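Local coordinates for enoyl-CoA hydratase/isomerase family protein (Bacillus anthracis, PDB 3KQF) that probably catalyses the hydration of enoyl-CoA thioesters in fatty-acid breakdown, as a trimeric member of the crotonase superfamily, at residues A[93-98]-A[151-156]; A[65-70]-A[118-123]; A[212-217]-A[235-240]. All coordinates share one frame; numbering follows the deposited sequence.

Overall arrangement
The three contacts fall within one crotonase-type chain. Contact 2 sets the loop 65-70 against helix 116-123, and contact 1 brings helices 81-99 and 150-158 together next to that same helix. Their centres are about 12 Å apart and their segments alternate along the sequence, so the two interlock: M95 of contact 1 packs on L120 of contact 2, its SE 3.6 Å from L120 CA. Contact 3 comes later in the chain and pairs helices 209-222 and 227-242, its centre about 22 Å from that of contact 1 and 29 Å from that of contact 2. This peripheral pair, which meets another subunit, touches the interior where V98 O of contact 1 lies 4.0 Å from K216 NZ of contact 3.

Contact 1: residues A[93-98]-A[151-156]; sequences TTMEMV and TQRLPR
R153 reaches from helix 150-158 to M95 and E96 on helix 81-99, bridging backbones whose nearest CA atoms, those of M95 and R153, are 10.7 Å apart. The meeting is by van der Waals packing: M95 CB meets the guanidinium obliquely, 3.8 Å from R153 NH1, while E96 CG sits at the guanidinium edge, 4.2 Å from R153 NH2. With CG beside the backbone N (chi1 -59°) and the chain extended from CG to NE, the arginine spans most of the gap. M95, a selenomethionine, meets R153 mainly through CB, and the bend at chi2 (-51°) leads its SE away from the arginine.

No salt bridge crosses the contact: E96 OE2 stays 5.6 Å from R153 NH2, so any attraction between the two is probably modest. R153 NE forms its salt bridge with E99 OE1, just past the end of 93-98.

L231 of the second subunit also packs on R153, and T151, Q152 and R156 hydrogen-bond to that subunit, so the 150-158 side of the contact faces it as well. Within the chain the contact is buried beside helix 116-123, which lies against both partners: M95 of helix 81-99 packs on its E119, and R153 of helix 150-158 on its L122.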
ATOM      1  N   THR A  93       6.348  18.263  15.677  1.00 13.10           N
ATOM      2  CA  THR A  93       7.018  17.605  16.810  1.00 14.06           C
ATOM      3  C   THR A  93       6.017  16.802  17.648  1.00 12.58           C
ATOM      4  O   THR A  93       6.305  15.699  18.112  1.00 11.61           O
ATOM      5  CB  THR A  93       7.720  18.634  17.696  1.00 13.92           C
ATOM      6  OG1 THR A  93       8.810  19.200  16.958  1.00 18.02           O
ATOM      7  CG2 THR A  93       8.282  17.993  18.965  1.00 16.88           C
ATOM      8  N   THR A  94       4.843  17.370  17.848  1.00 12.32           N
ATOM      9  CA  THR A  94       3.794  16.686  18.608  1.00 12.28           C
ATOM     10  C   THR A  94       3.386  15.371  17.909  1.00 12.34           C
ATOM     11  O   THR A  94       3.216  14.331  18.561  1.00 10.81           O
ATOM     12  CB  THR A  94       2.593  17.616  18.788  1.00 13.19           C
ATOM     13  OG1 THR A  94       3.042  18.840  19.375  1.00 13.39           O
ATOM     14  CG2 THR A  94       1.531  16.958  19.683  1.00 14.36           C
HETATM   15  N   MSE A  95       3.229  15.415  16.585  1.00 12.25           N
HETATM   16  CA  MSE A  95       2.891  14.223  15.814  1.00 13.77           C
HETATM   17  C   MSE A  95       3.963  13.136  15.997  1.00 12.67           C
HETATM   18  O   MSE A  95       3.645  11.969  16.178  1.00 10.22           O
HETATM   19  CB  MSE A  95       2.741  14.527  14.323  1.00 15.00           C
HETATM   20  CG  MSE A  95       1.783  15.647  13.976  1.00 18.67           C
HETATM   21 SE   MSE A  95       0.055  15.416  14.813  1.00 24.75          SE
HETATM   22  CE  MSE A  95      -0.903  16.957  14.111  1.00 28.98           C
ATOM     23  N   GLU A  96       5.230  13.520  15.936  1.00 12.04           N
ATOM     24  CA  GLU A  96       6.321  12.566  16.127  1.00 12.46           C
ATOM     25  C   GLU A  96       6.262  11.923  17.505  1.00 12.28           C
ATOM     26  O   GLU A  96       6.502  10.735  17.643  1.00 12.62           O
ATOM     27  CB  GLU A  96       7.671  13.238  15.924  1.00 13.79           C
ATOM     28  CG  GLU A  96       7.861  13.689  14.498  1.00 19.32           C
ATOM     29  CD  GLU A  96       9.119  14.485  14.302  1.00 24.84           C
ATOM     30  OE1 GLU A  96       9.440  15.331  15.174  1.00 25.96           O
ATOM     31  OE2 GLU A  96       9.760  14.292  13.247  1.00 34.63           O
HETATM   32  N   MSE A  97       5.934  12.712  18.525  1.00 11.65           N
HETATM   33  CA  MSE A  97       5.847  12.180  19.883  1.00 11.38           C
HETATM   34  C   MSE A  97       4.710  11.164  20.028  1.00 11.85           C
HETATM   35  O   MSE A  97       4.853  10.170  20.756  1.00 11.32           O
HETATM   36  CB  MSE A  97       5.705  13.317  20.895  1.00 11.92           C
HETATM   37  CG  MSE A  97       6.898  14.259  20.950  1.00 15.63           C
HETATM   38 SE   MSE A  97       6.576  15.717  22.236  1.00 21.15          SE
HETATM   39  CE  MSE A  97       6.424  14.598  23.768  1.00 17.32           C
ATOM     40  N   VAL A  98       3.585  11.406  19.342  1.00 10.90           N
ATOM     41  CA  VAL A  98       2.454  10.459  19.370  1.00 11.61           C
ATOM     42  C   VAL A  98       2.889   9.171  18.711  1.00 11.86           C
ATOM     43  O   VAL A  98       2.714   8.083  19.258  1.00 12.43           O
ATOM     44  CB  VAL A  98       1.221  10.981  18.574  1.00 10.27           C
ATOM     45  CG1 VAL A  98       0.169   9.840  18.394  1.00  9.37           C
ATOM     46  CG2 VAL A  98       0.619  12.186  19.246  1.00 12.26           C
ATOM     47  N   THR A 151       1.664  14.695   3.963  1.00 14.34           N
ATOM     48  CA  THR A 151       2.158  14.307   2.637  1.00 13.48           C
ATOM     49  C   THR A 151       2.950  12.990   2.660  1.00 14.05           C
ATOM     50  O   THR A 151       3.216  12.404   1.611  1.00 15.46           O
ATOM     51  CB  THR A 151       3.101  15.393   2.007  1.00 14.29           C
ATOM     52  OG1 THR A 151       4.327  15.441   2.732  1.00 16.59           O
ATOM     53  CG2 THR A 151       2.445  16.769   1.987  1.00 16.00           C
ATOM     54  N   GLN A 152       3.386  12.594   3.853  1.00 13.34           N
ATOM     55  CA  GLN A 152       4.181  11.375   4.065  1.00 12.44           C
ATOM     56  C   GLN A 152       3.381  10.207   4.667  1.00 13.50           C
ATOM     57  O   GLN A 152       3.438   9.079   4.157  1.00 12.72           O
ATOM     58  CB  GLN A 152       5.347  11.722   4.977  1.00 12.96           C
ATOM     59  CG  GLN A 152       6.190  12.868   4.420  1.00 13.59           C
ATOM     60  CD  GLN A 152       6.653  12.559   3.025  1.00  9.67           C
ATOM     61  OE1 GLN A 152       7.294  11.514   2.798  1.00 14.57           O
ATOM     62  NE2 GLN A 152       6.322  13.444   2.061  1.00 13.68           N
ATOM     63  N   ARG A 153       2.628  10.446   5.743  1.00 12.99           N
ATOM     64  CA  ARG A 153       1.858   9.366   6.362  1.00 13.14           C
ATOM     65  C   ARG A 153       0.630   8.933   5.554  1.00 14.27           C
ATOM     66  O   ARG A 153       0.264   7.759   5.577  1.00 13.99           O
ATOM     67  CB  ARG A 153       1.450   9.724   7.804  1.00 13.58           C
ATOM     68  CG  ARG A 153       2.664  10.004   8.726  1.00 14.24           C
ATOM     69  CD  ARG A 153       2.270  10.142  10.197  1.00 16.27           C
ATOM     70  NE  ARG A 153       3.435  10.365  11.041  1.00 17.18           N
ATOM     71  CZ  ARG A 153       3.902  11.561  11.408  1.00 17.90           C
ATOM     72  NH1 ARG A 153       3.298  12.678  11.029  1.00 18.65           N
ATOM     73  NH2 ARG A 153       5.000  11.641  12.157  1.00 19.99           N
ATOM     74  N   LEU A 154       0.006   9.853   4.816  1.00 14.03           N
ATOM     75  CA  LEU A 154      -1.182   9.479   4.061  1.00 13.98           C
ATOM     76  C   LEU A 154      -0.848   8.507   2.909  1.00 14.49           C
ATOM     77  O   LEU A 154      -1.482   7.474   2.799  1.00 14.19           O
ATOM     78  CB  LEU A 154      -1.939  10.708   3.532  1.00 14.90           C
ATOM     79  CG  LEU A 154      -3.325  10.409   2.948  1.00 14.92           C
ATOM     80  CD1 LEU A 154      -4.298   9.790   3.976  1.00 12.94           C
ATOM     81  CD2 LEU A 154      -3.943  11.647   2.341  1.00 17.48           C
ATOM     82  N   PRO A 155       0.145   8.831   2.057  1.00 13.53           N
ATOM     83  CA  PRO A 155       0.388   7.842   0.984  1.00 14.06           C
ATOM     84  C   PRO A 155       0.924   6.521   1.497  1.00 12.47           C
ATOM     85  O   PRO A 155       0.713   5.482   0.868  1.00 13.12           O
ATOM     86  CB  PRO A 155       1.425   8.527   0.072  1.00 12.88           C
ATOM     87  CG  PRO A 155       2.039   9.591   0.909  1.00 16.71           C
ATOM     88  CD  PRO A 155       0.964  10.037   1.889  1.00 14.03           C
ATOM     89  N   ARG A 156       1.620   6.550   2.631  1.00 14.22           N
ATOM     90  CA  ARG A 156       2.133   5.338   3.204  1.00 14.61           C
ATOM     91  C   ARG A 156       0.983   4.438   3.654  1.00 14.12           C
ATOM     92  O   ARG A 156       1.056   3.216   3.491  1.00 16.89           O
ATOM     93  CB  ARG A 156       3.110   5.617   4.348  1.00 14.85           C
ATOM     94  CG  ARG A 156       4.473   6.035   3.841  1.00 15.94           C
ATOM     95  CD  ARG A 156       5.391   6.429   4.942  1.00 13.40           C
ATOM     96  NE  ARG A 156       6.755   6.652   4.433  1.00 15.12           N
ATOM     97  CZ  ARG A 156       7.147   7.725   3.754  1.00 16.72           C
ATOM     98  NH1 ARG A 156       6.312   8.723   3.488  1.00 17.00           N
ATOM     99  NH2 ARG A 156       8.403   7.818   3.345  1.00 17.19           N
TER

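Contact 2: residues A[65-70]-A[118-123]; sequences KAFCAG and TELSLA
The F67 ring meets L120 and S121 at one corner, its CE2 atom, and both approach it obliquely. L120 CD2 lies 4.1 Å from F67 CE2 and about as near to F67 CZ, so the methyl bears on the outer end of the ring. S121 brings its CB to 4.3 Å from F67 CE2. Elsewhere the ring packs on N110 and on A113 of strand 112-114.

Both main side chains begin in the same way: CG stands opposite the backbone N in F67 (chi1 168°) and in L120 (chi1 -179°), which sends ring and isobutyl group out across the gap. The chain turns a corner at F67, and the ring points from that corner to the helix. C68 follows with its CB also directed toward the helix, but C68 SG accepts a hydrogen bond from G70 N (3.4 Å), within the loop.

Helix 116-123 and the loop after strand 56-61 are familiar elements of the crotonase fold; in relatives, the corresponding loop and the start of the helix supply peptide N-H groups to an oxyanion hole, and a similar role here is probable.

Chemically the joint is apolar although a serine takes part. S121 OG turns back to donate to T118 O at 2.9 Å, an oxygen that also accepts the helical hydrogen bond from L122 N. With its hydroxyl satisfied inside the helix, S121 presents carbon to the phenyl ring, and no hydrogen bond crosses this buried interface.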
ATOM      1  N   LYS A  65     -19.050  17.126  17.547  1.00 21.30           N
ATOM      2  CA  LYS A  65     -18.899  17.797  16.253  1.00 20.34           C
ATOM      3  C   LYS A  65     -17.486  17.764  15.677  1.00 18.37           C
ATOM      4  O   LYS A  65     -17.321  17.711  14.459  1.00 16.80           O
ATOM      5  CB  LYS A  65     -19.391  19.257  16.314  1.00 22.43           C
ATOM      6  CG  LYS A  65     -20.922  19.379  16.473  1.00 26.05           C
ATOM      7  CD  LYS A  65     -21.429  20.806  16.245  1.00 30.40           C
ATOM      8  CE  LYS A  65     -22.960  20.848  16.229  1.00 33.21           C
ATOM      9  NZ  LYS A  65     -23.528  22.220  16.044  1.00 36.96           N
ATOM     10  N   ALA A  66     -16.471  17.779  16.530  1.00 16.10           N
ATOM     11  CA  ALA A  66     -15.113  17.820  16.025  1.00 16.38           C
ATOM     12  C   ALA A  66     -14.104  16.991  16.799  1.00 15.55           C
ATOM     13  O   ALA A  66     -14.057  17.015  18.029  1.00 15.74           O
ATOM     14  CB  ALA A  66     -14.636  19.286  15.961  1.00 17.43           C
ATOM     15  N   PHE A  67     -13.323  16.214  16.051  1.00 14.68           N
ATOM     16  CA  PHE A  67     -12.176  15.502  16.606  1.00 13.92           C
ATOM     17  C   PHE A  67     -11.081  16.567  16.726  1.00 13.55           C
ATOM     18  O   PHE A  67     -10.507  16.797  17.797  1.00 15.17           O
ATOM     19  CB  PHE A  67     -11.750  14.370  15.652  1.00 13.14           C
ATOM     20  CG  PHE A  67     -10.418  13.752  15.959  1.00 13.53           C
ATOM     21  CD1 PHE A  67     -10.266  12.850  17.004  1.00 15.44           C
ATOM     22  CD2 PHE A  67      -9.311  14.030  15.161  1.00 15.99           C
ATOM     23  CE1 PHE A  67      -9.040  12.260  17.267  1.00 16.55           C
ATOM     24  CE2 PHE A  67      -8.073  13.419  15.425  1.00 17.54           C
ATOM     25  CZ  PHE A  67      -7.949  12.544  16.475  1.00 17.77           C
ATOM     26  N   CYS A  68     -10.801  17.219  15.608  1.00 14.94           N
ATOM     27  CA  CYS A  68      -9.768  18.257  15.540  1.00 14.19           C
ATOM     28  C   CYS A  68      -9.858  18.995  14.202  1.00 14.75           C
ATOM     29  O   CYS A  68      -9.637  18.412  13.136  1.00 13.33           O
ATOM     30  CB  CYS A  68      -8.385  17.646  15.731  1.00 15.64           C
ATOM     31  SG  CYS A  68      -7.066  18.901  15.548  1.00 18.98           S
ATOM     32  N   ALA A  69     -10.175  20.287  14.257  1.00 15.38           N
ATOM     33  CA  ALA A  69     -10.332  21.097  13.049  1.00 16.03           C
ATOM     34  C   ALA A  69      -9.003  21.498  12.435  1.00 16.52           C
ATOM     35  O   ALA A  69      -8.985  22.185  11.417  1.00 16.96           O
ATOM     36  CB  ALA A  69     -11.159  22.346  13.348  1.00 17.71           C
ATOM     37  N   GLY A  70      -7.899  21.060  13.042  1.00 16.76           N
ATOM     38  CA  GLY A  70      -6.550  21.372  12.538  1.00 17.15           C
ATOM     39  C   GLY A  70      -5.892  22.520  13.273  1.00 16.55           C
ATOM     40  O   GLY A  70      -6.226  22.805  14.419  1.00 17.32           O
ATOM     41  N   THR A 118      -6.543  15.481  10.512  1.00 15.06           N
ATOM     42  CA  THR A 118      -6.258  14.234   9.816  1.00 14.75           C
ATOM     43  C   THR A 118      -4.793  13.813  10.077  1.00 14.97           C
ATOM     44  O   THR A 118      -4.509  12.624  10.261  1.00 14.57           O
ATOM     45  CB  THR A 118      -6.631  14.281   8.318  1.00 14.42           C
ATOM     46  OG1 THR A 118      -8.059  14.163   8.196  1.00 15.43           O
ATOM     47  CG2 THR A 118      -6.018  13.122   7.554  1.00 15.83           C
ATOM     48  N   GLU A 119      -3.875  14.782  10.119  1.00 14.99           N
ATOM     49  CA  GLU A 119      -2.486  14.472  10.407  1.00 14.86           C
ATOM     50  C   GLU A 119      -2.321  13.812  11.774  1.00 14.40           C
ATOM     51  O   GLU A 119      -1.539  12.853  11.924  1.00 14.36           O
ATOM     52  CB  GLU A 119      -1.616  15.723  10.296  1.00 15.19           C
ATOM     53  CG  GLU A 119      -1.467  16.174   8.884  1.00 14.14           C
ATOM     54  CD  GLU A 119      -0.630  17.413   8.739  1.00 18.95           C
ATOM     55  OE1 GLU A 119      -0.895  18.431   9.445  1.00 18.77           O
ATOM     56  OE2 GLU A 119       0.278  17.393   7.880  1.00 16.76           O
ATOM     57  N   LEU A 120      -3.060  14.308  12.757  1.00 14.75           N
ATOM     58  CA  LEU A 120      -3.020  13.756  14.106  1.00 15.84           C
ATOM     59  C   LEU A 120      -3.514  12.303  14.102  1.00 16.54           C
ATOM     60  O   LEU A 120      -2.905  11.424  14.745  1.00 16.64           O
ATOM     61  CB  LEU A 120      -3.880  14.622  15.053  1.00 16.36           C
ATOM     62  CG  LEU A 120      -3.927  14.203  16.518  1.00 17.28           C
ATOM     63  CD1 LEU A 120      -2.495  14.163  17.069  1.00 15.74           C
ATOM     64  CD2 LEU A 120      -4.822  15.137  17.329  1.00 17.45           C
ATOM     65  N   SER A 121      -4.581  12.030  13.349  1.00 14.89           N
ATOM     66  CA  SER A 121      -5.115  10.657  13.274  1.00 15.69           C
ATOM     67  C   SER A 121      -4.136   9.719  12.550  1.00 14.83           C
ATOM     68  O   SER A 121      -4.071   8.557  12.870  1.00 15.08           O
ATOM     69  CB  SER A 121      -6.495  10.613  12.602  1.00 15.85           C
ATOM     70  OG  SER A 121      -6.387  10.645  11.202  1.00 17.76           O
ATOM     71  N   LEU A 122      -3.354  10.249  11.602  1.00 13.30           N
ATOM     72  CA  LEU A 122      -2.347   9.452  10.878  1.00 14.44           C
ATOM     73  C   LEU A 122      -1.149   9.109  11.761  1.00 13.08           C
ATOM     74  O   LEU A 122      -0.485   8.119  11.512  1.00 13.95           O
ATOM     75  CB  LEU A 122      -1.861  10.179   9.624  1.00 14.58           C
ATOM     76  CG  LEU A 122      -2.906  10.249   8.485  1.00 14.79           C
ATOM     77  CD1 LEU A 122      -2.542  11.306   7.445  1.00 15.02           C
ATOM     78  CD2 LEU A 122      -3.116   8.876   7.824  1.00 18.12           C
ATOM     79  N   ALA A 123      -0.883   9.935  12.778  1.00 13.28           N
ATOM     80  CA  ALA A 123       0.228   9.694  13.719  1.00 14.52           C
ATOM     81  C   ALA A 123      -0.117   8.578  14.674  1.00 14.47           C
ATOM     82  O   ALA A 123       0.766   8.046  15.355  1.00 14.55           O
ATOM     83  CB  ALA A 123       0.565  10.966  14.495  1.00 14.19           C
TER

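Contact 3: residues A[212-217]-A[235-240]; sequences VRLAKE and KQAYEG
L214 and A237 face each other across a helical hairpin, in which helices 209-222 and 227-242, joined by a short turn, run in broadly opposing directions in the C-terminal part of the crotonase fold. The CA atoms of L214 and A237 are 6.0 Å apart, a close approach that a residue as small as alanine readily permits. Both CB atoms point across the gap, and the leucine does most of the reaching. Its CG lies beside the backbone N, opposite the carbonyl carbon (chi1 -78°), and its two methyl groups both lie against A237, CD1 more closely over the backbone. L214 CD2 meets the alanine methyl, with A237 CB 4.3 Å away, and also approaches A237 O. L214 CD1 extends along the main chain of the partner helix, lying 3.7 Å from G240 C, over a site where glycine has no side chain to stand in the way. The third subunit meets helix 227-242 through packing of its I145 on A237 and a salt bridge from its R85 to E239. The leucine thus packs largely on backbone: its CD1 rests 3.4 Å from A237 O, the same oxygen that accepts the hydrogen bond from G240 N at 2.9 Å.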
ATOM      1  N   VAL A 212       3.666  -6.562  22.584  1.00 15.01           N
ATOM      2  CA  VAL A 212       2.949  -5.519  21.846  1.00 15.13           C
ATOM      3  C   VAL A 212       3.904  -4.357  21.536  1.00 14.54           C
ATOM      4  O   VAL A 212       3.935  -3.855  20.407  1.00 15.01           O
ATOM      5  CB  VAL A 212       1.701  -5.031  22.598  1.00 14.25           C
ATOM      6  CG1 VAL A 212       1.081  -3.775  21.928  1.00 15.28           C
ATOM      7  CG2 VAL A 212       0.656  -6.149  22.701  1.00 14.41           C
ATOM      8  N   ARG A 213       4.674  -3.935  22.534  1.00 15.81           N
ATOM      9  CA  ARG A 213       5.631  -2.834  22.352  1.00 17.00           C
ATOM     10  C   ARG A 213       6.690  -3.182  21.318  1.00 18.32           C
ATOM     11  O   ARG A 213       7.028  -2.351  20.467  1.00 18.76           O
ATOM     12  CB  ARG A 213       6.294  -2.438  23.684  1.00 17.37           C
ATOM     13  CG  ARG A 213       5.297  -1.827  24.668  1.00 20.20           C
ATOM     14  CD  ARG A 213       5.992  -1.007  25.763  1.00 23.70           C
ATOM     15  NE  ARG A 213       5.041  -0.400  26.696  1.00 28.74           N
ATOM     16  CZ  ARG A 213       5.335   0.570  27.567  1.00 30.16           C
ATOM     17  NH1 ARG A 213       6.555   1.105  27.611  1.00 32.37           N
ATOM     18  NH2 ARG A 213       4.392   1.042  28.377  1.00 28.76           N
ATOM     19  N   LEU A 214       7.217  -4.404  21.397  1.00 17.66           N
ATOM     20  CA  LEU A 214       8.213  -4.867  20.409  1.00 17.68           C
ATOM     21  C   LEU A 214       7.597  -4.974  18.998  1.00 16.79           C
ATOM     22  O   LEU A 214       8.257  -4.657  17.997  1.00 18.09           O
ATOM     23  CB  LEU A 214       8.852  -6.195  20.862  1.00 16.55           C
ATOM     24  CG  LEU A 214       9.925  -6.088  21.938  1.00 20.30           C
ATOM     25  CD1 LEU A 214      10.275  -7.475  22.530  1.00 16.71           C
ATOM     26  CD2 LEU A 214      11.184  -5.420  21.366  1.00 20.57           C
ATOM     27  N   ALA A 215       6.343  -5.399  18.910  1.00 15.34           N
ATOM     28  CA  ALA A 215       5.637  -5.456  17.612  1.00 16.38           C
ATOM     29  C   ALA A 215       5.521  -4.060  17.015  1.00 16.01           C
ATOM     30  O   ALA A 215       5.730  -3.869  15.811  1.00 15.31           O
ATOM     31  CB  ALA A 215       4.242  -6.100  17.745  1.00 16.50           C
ATOM     32  N   LYS A 216       5.152  -3.075  17.840  1.00 15.24           N
ATOM     33  CA  LYS A 216       5.058  -1.702  17.348  1.00 13.46           C
ATOM     34  C   LYS A 216       6.411  -1.253  16.803  1.00 13.88           C
ATOM     35  O   LYS A 216       6.488  -0.709  15.716  1.00 14.04           O
ATOM     36  CB  LYS A 216       4.526  -0.739  18.431  1.00 12.86           C
ATOM     37  CG  LYS A 216       4.519   0.727  17.961  1.00 11.68           C
ATOM     38  CD  LYS A 216       3.777   1.694  18.851  1.00 11.04           C
ATOM     39  CE  LYS A 216       3.732   3.104  18.232  1.00 10.81           C
ATOM     40  NZ  LYS A 216       2.941   4.047  19.072  1.00 10.67           N
ATOM     41  N   GLU A 217       7.486  -1.515  17.541  1.00 14.13           N
ATOM     42  CA  GLU A 217       8.818  -1.125  17.086  1.00 15.41           C
ATOM     43  C   GLU A 217       9.223  -1.847  15.796  1.00 16.35           C
ATOM     44  O   GLU A 217       9.746  -1.227  14.881  1.00 16.43           O
ATOM     45  CB  GLU A 217       9.855  -1.354  18.182  1.00 16.81           C
ATOM     46  CG  GLU A 217       9.710  -0.381  19.332  1.00 21.87           C
ATOM     47  CD  GLU A 217      10.781  -0.561  20.406  1.00 32.49           C
ATOM     48  OE1 GLU A 217      11.002  -1.708  20.855  1.00 34.14           O
ATOM     49  OE2 GLU A 217      11.373   0.460  20.819  1.00 36.88           O
ATOM     50  N   LYS A 235      13.900 -10.322  13.826  1.00 16.80           N
ATOM     51  CA  LYS A 235      14.698 -11.379  14.454  1.00 19.59           C
ATOM     52  C   LYS A 235      15.222 -10.904  15.795  1.00 19.97           C
ATOM     53  O   LYS A 235      15.053 -11.589  16.800  1.00 21.21           O
ATOM     54  CB  LYS A 235      15.841 -11.795  13.508  1.00 20.19           C
ATOM     55  CG  LYS A 235      16.720 -12.962  13.968  1.00 25.14           C
ATOM     56  CD  LYS A 235      17.748 -13.327  12.873  1.00 28.93           C
ATOM     57  CE  LYS A 235      17.086 -13.580  11.500  1.00 30.47           C
ATOM     58  NZ  LYS A 235      18.096 -13.784  10.395  1.00 35.57           N
ATOM     59  N   GLN A 236      15.833  -9.718  15.831  1.00 21.38           N
ATOM     60  CA  GLN A 236      16.334  -9.197  17.099  1.00 21.58           C
ATOM     61  C   GLN A 236      15.177  -8.910  18.078  1.00 22.47           C
ATOM     62  O   GLN A 236      15.281  -9.198  19.284  1.00 20.81           O
ATOM     63  CB  GLN A 236      17.215  -7.954  16.904  1.00 22.43           C
ATOM     64  CG  GLN A 236      17.882  -7.488  18.210  1.00 26.68           C
ATOM     65  CD  GLN A 236      18.811  -8.531  18.851  1.00 28.96           C
ATOM     66  OE1 GLN A 236      19.477  -9.303  18.159  1.00 30.56           O
ATOM     67  NE2 GLN A 236      18.867  -8.530  20.194  1.00 27.21           N
ATOM     68  N   ALA A 237      14.073  -8.366  17.568  1.00 21.08           N
ATOM     69  CA  ALA A 237      12.920  -8.080  18.414  1.00 21.87           C
ATOM     70  C   ALA A 237      12.395  -9.348  19.067  1.00 22.30           C
ATOM     71  O   ALA A 237      12.021  -9.328  20.247  1.00 23.83           O
ATOM     72  CB  ALA A 237      11.819  -7.406  17.623  1.00 21.77           C
ATOM     73  N   TYR A 238      12.356 -10.445  18.303  1.00 20.49           N
ATOM     74  CA  TYR A 238      11.869 -11.738  18.802  1.00 21.18           C
ATOM     75  C   TYR A 238      12.748 -12.222  19.994  1.00 21.24           C
ATOM     76  O   TYR A 238      12.254 -12.841  20.942  1.00 18.51           O
ATOM     77  CB  TYR A 238      11.832 -12.751  17.652  1.00 21.66           C
ATOM     78  CG  TYR A 238      11.169 -14.079  17.965  1.00 23.01           C
ATOM     79  CD1 TYR A 238       9.797 -14.245  17.824  1.00 21.44           C
ATOM     80  CD2 TYR A 238      11.922 -15.179  18.350  1.00 27.06           C
ATOM     81  CE1 TYR A 238       9.190 -15.466  18.090  1.00 25.84           C
ATOM     82  CE2 TYR A 238      11.321 -16.405  18.607  1.00 28.74           C
ATOM     83  CZ  TYR A 238       9.953 -16.537  18.474  1.00 28.53           C
ATOM     84  OH  TYR A 238       9.346 -17.758  18.730  1.00 35.22           O
ATOM     85  N   GLU A 239      14.031 -11.886  19.971  1.00 20.45           N
ATOM     86  CA  GLU A 239      14.927 -12.242  21.076  1.00 20.93           C
ATOM     87  C   GLU A 239      14.470 -11.558  22.360  1.00 21.64           C
ATOM     88  O   GLU A 239      14.708 -12.052  23.451  1.00 22.29           O
ATOM     89  CB  GLU A 239      16.365 -11.832  20.751  1.00 22.04           C
ATOM     90  CG  GLU A 239      16.929 -12.517  19.534  1.00 23.23           C
ATOM     91  CD  GLU A 239      17.130 -14.003  19.745  1.00 29.52           C
ATOM     92  OE1 GLU A 239      16.772 -14.787  18.840  1.00 33.82           O
ATOM     93  OE2 GLU A 239      17.613 -14.386  20.831  1.00 30.93           O
ATOM     94  N   GLY A 240      13.814 -10.410  22.217  1.00 22.48           N
ATOM     95  CA  GLY A 240      13.300  -9.665  23.358  1.00 23.20           C
ATOM     96  C   GLY A 240      12.105 -10.304  24.049  1.00 23.36           C
ATOM     97  O   GLY A 240      11.735  -9.881  25.128  1.00 24.54           O
TER